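Adhesion G-protein coupled receptor G6 (Danio rerio, PDB 6V55) is an adhesion G-protein-coupled receptor with a calcium-binding extracellular region, and probably links extracellular adhesion to G-protein signalling in myelination. Local coordinates at residues H278-L281 with S282-S286; S662-Q665 with I666-S670. All blocks are in the same frame, centred on the assembly; numbering follows the deposited sequence.

Contact 1. Residues H278-L281 with S282-S286; sequences HAML and SSELS
Glu284 reaches back from the single weakly bonded turn 282-286 past Met280 and Leu281 toward the ring of His278. Its CB sits 3.5 Å from Leu281 O. With CG anti to the backbone N (chi1 -161°), the chain then runs extended over the thioether, and CG comes within 3.7 Å of Met280 SD while the two side chains cross at about a right angle. The carboxylate carbon CD lies near Met280 CG, and the two oxygens diverge: OE1 approaches the CD2 methyl of Leu281 at 4.0 Å, whereas OE2 lies 3.6 Å from His278 NE2, with ring and carboxylate planes turned 38° apart. In the backbone, Leu285 N donates to Leu281 O at 2.7 Å in a bond bent to 135° at the hydrogen, which closes the turn. Leu285 CG packs on Met280 CB at 3.9 Å, and the same leucine reaches Cys212 and Tyr230 on strands 209-216 and 229-234. The loop is fixed to the sheet by a hydrogen bond between His278 O and Thr147 OG1. Met280 serves both sides, its CB on Leu285 and its CG and SD along Glu284, whose carboxylate might favour a protonated imidazole, if only modestly at this separation.

Contact 2. Residues S662-Q665 with I666-S670; sequences SLSQ and IEKVS
Ile666 N donates to Ser662 O at 2.8 Å, in the carbonyl plane, and a weaker bond from Glu667 N to Leu663 O follows before the pattern tightens to Lys668 N on Gln665 O at 3.1 Å, where the donor stands 62° out of the carbonyl plane. The short turn thus begins with bonds spanning four residues and leaves with one spanning three.

At its start, Ser662 OG accepts from Gln665 N at 3.0 Å and gives its own proton to Gln665 OE1 at 2.9 Å, so the hydroxyl is gripped twice. The glutamine chain runs back beside its own backbone N (chi1 -75°), bringing OE1 to the serine, where it also takes a weak bond from Ser662 N. On another side of the turn, the CG2 methyl of Ile666 lies 3.4 Å from Leu663 O and loosely touches Leu663 CG. Glu667 bends at chi2 and brings OE2 to 3.1 Å from Leu663 O; both are acceptors, so this approach offers no bond between them. Lys668 instead lies extended alongside Ser664: its CE is 3.4 Å from Ser664 O, while NZ stays 3.7 Å from Ser664 OG. Val669 CG2 comes up to the outer end of the Gln665 carbonyl, touching its oxygen, and the valine packs on Leu615, Thr617 and Phe705 where the chain heads into strand 671-677. Reciprocal bonding between Ser662 and Gln665 makes this a capping box, the classic N-terminal signature of a helix, here opening the short helix 663-666.

How the contacts relate
Following the chain from the N terminus, contact 1 comes first and closes a local turn, within the pentaxin-family part of the chain, as strand 268-276 gives way to helix 282-286. Contact 2 forms much later, in the connection that carries the chain from strand 649-653 of a six-stranded antiparallel sheet to strand 671-677 of a four-stranded one. The two contacts are in series, neither nesting nor crossing, and their centres lie 105 Å apart on opposite sides of the chain's centre. Each is local: contact 1 turns the chain from the sheet holding strand 268-276 back onto that sheet's face, and contact 2 lies in a link between two sheets.

Contact 1. Residues H278-L281 with S282-S286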
loop_
_atom_site.group_PDB
_atom_site.type_symbol
_atom_site.label_atom_id
_atom_site.label_comp_id
_atom_site.label_asym_id
_atom_site.label_seq_id
_atom_site.Cartn_x
_atom_site.Cartn_y
_atom_site.Cartn_z
ATOM N N HIS A 278 18.588 -27.931 37.558
ATOM C CA HIS A 278 18.625 -27.914 39.009
ATOM C C HIS A 278 17.211 -28.086 39.526
ATOM O O HIS A 278 16.236 -27.875 38.796
ATOM C CB HIS A 278 19.223 -26.604 39.542
ATOM C CG HIS A 278 18.707 -25.380 38.845
ATOM N ND1 HIS A 278 19.224 -24.930 37.646
ATOM C CD2 HIS A 278 17.719 -24.515 39.174
ATOM C CE1 HIS A 278 18.575 -23.845 37.265
ATOM N NE2 HIS A 278 17.660 -23.569 38.178
ATOM N N ALA A 279 17.105 -28.480 40.791
ATOM C CA ALA A 279 15.812 -28.509 41.454
ATOM C C ALA A 279 15.584 -27.198 42.177
ATOM O O ALA A 279 16.445 -26.738 42.935
ATOM C CB ALA A 279 15.705 -29.649 42.443
ATOM N N MET A 280 14.405 -26.624 41.966
ATOM C CA MET A 280 14.099 -25.284 42.428
ATOM C C MET A 280 13.509 -25.298 43.830
ATOM O O MET A 280 12.711 -26.180 44.180
ATOM C CB MET A 280 13.125 -24.617 41.465
ATOM C CG MET A 280 13.708 -24.392 40.097
ATOM S SD MET A 280 12.831 -23.080 39.246
ATOM C CE MET A 280 12.606 -23.814 37.632
ATOM N N LEU A 281 13.888 -24.289 44.620
ATOM C CA LEU A 281 13.244 -24.030 45.899
ATOM C C LEU A 281 11.821 -23.504 45.687
ATOM O O LEU A 281 11.420 -23.123 44.578
ATOM C CB LEU A 281 14.044 -23.014 46.720
ATOM C CG LEU A 281 15.432 -23.316 47.312
ATOM C CD1 LEU A 281 15.537 -24.757 47.808
ATOM C CD2 LEU A 281 16.576 -22.956 46.337
ATOM N N SER A 282 11.055 -23.467 46.783
ATOM C CA SER A 282 9.685 -22.960 46.706
ATOM C C SER A 282 9.655 -21.446 46.492
ATOM O O SER A 282 8.747 -20.936 45.816
ATOM C CB SER A 282 8.912 -23.346 47.965
ATOM O OG SER A 282 7.778 -22.523 48.184
ATOM N N SER A 283 10.651 -20.739 47.047
ATOM C CA SER A 283 10.875 -19.331 46.736
ATOM C C SER A 283 11.191 -19.126 45.250
ATOM O O SER A 283 10.662 -18.202 44.616
ATOM C CB SER A 283 12.006 -18.814 47.622
ATOM O OG SER A 283 12.237 -17.426 47.449
ATOM N N GLU A 284 12.016 -20.009 44.674
ATOM C CA GLU A 284 12.312 -19.967 43.242
ATOM C C GLU A 284 11.120 -20.408 42.402
ATOM O O GLU A 284 10.952 -19.942 41.270
ATOM C CB GLU A 284 13.524 -20.850 42.937
ATOM C CG GLU A 284 14.220 -20.579 41.614
ATOM C CD GLU A 284 15.643 -21.108 41.602
ATOM O OE1 GLU A 284 16.182 -21.389 42.696
ATOM O OE2 GLU A 284 16.221 -21.243 40.503
ATOM N N LEU A 285 10.277 -21.289 42.931
ATOM C CA LEU A 285 9.112 -21.733 42.180
ATOM C C LEU A 285 7.974 -20.710 42.190
ATOM O O LEU A 285 7.023 -20.859 41.412
ATOM C CB LEU A 285 8.621 -23.092 42.721
ATOM C CG LEU A 285 9.319 -24.365 42.211
ATOM C CD1 LEU A 285 8.962 -25.575 43.030
ATOM C CD2 LEU A 285 8.988 -24.628 40.753
ATOM N N SER A 286 8.050 -19.678 43.042
ATOM C CA SER A 286 7.018 -18.645 43.119
ATOM C C SER A 286 7.327 -17.427 42.254
ATOM O O SER A 286 6.400 -16.684 41.908
ATOM C CB SER A 286 6.804 -18.222 44.584
ATOM O OG SER A 286 7.625 -17.126 44.953
#

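Contact 2. Residues S662-Q665 with I666-S670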
loop_
_atom_site.group_PDB
_atom_site.type_symbol
_atom_site.label_atom_id
_atom_site.label_comp_id
_atom_site.label_asym_id
_atom_site.label_seq_id
_atom_site.Cartn_x
_atom_site.Cartn_y
_atom_site.Cartn_z
ATOM N N SER A 662 15.185 52.252 -37.239
ATOM C CA SER A 662 15.005 53.604 -36.728
ATOM C C SER A 662 15.486 53.692 -35.285
ATOM O O SER A 662 15.604 52.680 -34.589
ATOM C CB SER A 662 13.541 54.004 -36.780
ATOM O OG SER A 662 12.832 53.301 -35.770
ATOM N N LEU A 663 15.743 54.926 -34.829
ATOM C CA LEU A 663 16.158 55.146 -33.441
ATOM C C LEU A 663 15.056 54.824 -32.447
ATOM O O LEU A 663 15.351 54.466 -31.302
ATOM C CB LEU A 663 16.595 56.586 -33.222
ATOM C CG LEU A 663 18.074 56.809 -32.954
ATOM C CD1 LEU A 663 18.886 56.477 -34.212
ATOM C CD2 LEU A 663 18.265 58.243 -32.521
ATOM N N SER A 664 13.794 54.971 -32.856
ATOM C CA SER A 664 12.684 54.503 -32.036
ATOM C C SER A 664 12.711 52.987 -31.879
ATOM O O SER A 664 12.439 52.471 -30.789
ATOM C CB SER A 664 11.356 54.947 -32.647
ATOM O OG SER A 664 10.346 53.975 -32.388
ATOM N N GLN A 665 13.044 52.256 -32.947
ATOM C CA GLN A 665 13.101 50.804 -32.835
ATOM C C GLN A 665 14.364 50.349 -32.118
ATOM O O GLN A 665 14.316 49.384 -31.349
ATOM C CB GLN A 665 12.996 50.151 -34.218
ATOM C CG GLN A 665 11.574 50.169 -34.795
ATOM C CD GLN A 665 11.506 50.023 -36.327
ATOM O OE1 GLN A 665 12.168 50.752 -37.085
ATOM N NE2 GLN A 665 10.672 49.093 -36.781
ATOM N N ILE A 666 15.479 51.060 -32.298
ATOM C CA ILE A 666 16.752 50.592 -31.759
ATOM C C ILE A 666 16.859 50.793 -30.247
ATOM O O ILE A 666 17.696 50.151 -29.602
ATOM C CB ILE A 666 17.892 51.266 -32.547
ATOM C CG1 ILE A 666 19.175 50.454 -32.456
ATOM C CG2 ILE A 666 18.148 52.690 -32.097
ATOM C CD1 ILE A 666 19.904 50.438 -33.768
ATOM N N GLU A 667 16.008 51.627 -29.654
ATOM C CA GLU A 667 15.969 51.751 -28.209
ATOM C C GLU A 667 15.038 50.744 -27.573
ATOM O O GLU A 667 15.092 50.558 -26.359
ATOM C CB GLU A 667 15.543 53.156 -27.797
ATOM C CG GLU A 667 16.682 54.139 -27.727
ATOM C CD GLU A 667 16.302 55.471 -28.333
ATOM O OE1 GLU A 667 17.219 56.257 -28.669
ATOM O OE2 GLU A 667 15.079 55.724 -28.474
ATOM N N LYS A 668 14.206 50.073 -28.352
ATOM C CA LYS A 668 13.434 48.954 -27.838
ATOM C C LYS A 668 14.188 47.626 -27.935
ATOM O O LYS A 668 13.582 46.565 -27.743
ATOM C CB LYS A 668 12.089 48.867 -28.576
ATOM C CG LYS A 668 11.295 50.171 -28.485
ATOM C CD LYS A 668 10.105 50.207 -29.431
ATOM C CE LYS A 668 9.439 51.597 -29.465
ATOM N NZ LYS A 668 8.242 51.672 -30.371
ATOM N N VAL A 669 15.487 47.660 -28.231
ATOM C CA VAL A 669 16.300 46.459 -28.378
ATOM C C VAL A 669 17.207 46.358 -27.155
ATOM O O VAL A 669 18.169 47.123 -26.999
ATOM C CB VAL A 669 17.101 46.473 -29.686
ATOM C CG1 VAL A 669 18.020 45.266 -29.766
ATOM C CG2 VAL A 669 16.154 46.483 -30.875
ATOM N N SER A 670 16.881 45.416 -26.281
ATOM C CA SER A 670 17.609 45.180 -25.046
ATOM C C SER A 670 18.296 43.832 -25.004
ATOM O O SER A 670 19.306 43.689 -24.305
ATOM C CB SER A 670 16.659 45.228 -23.830
ATOM O OG SER A 670 15.915 46.429 -23.742
#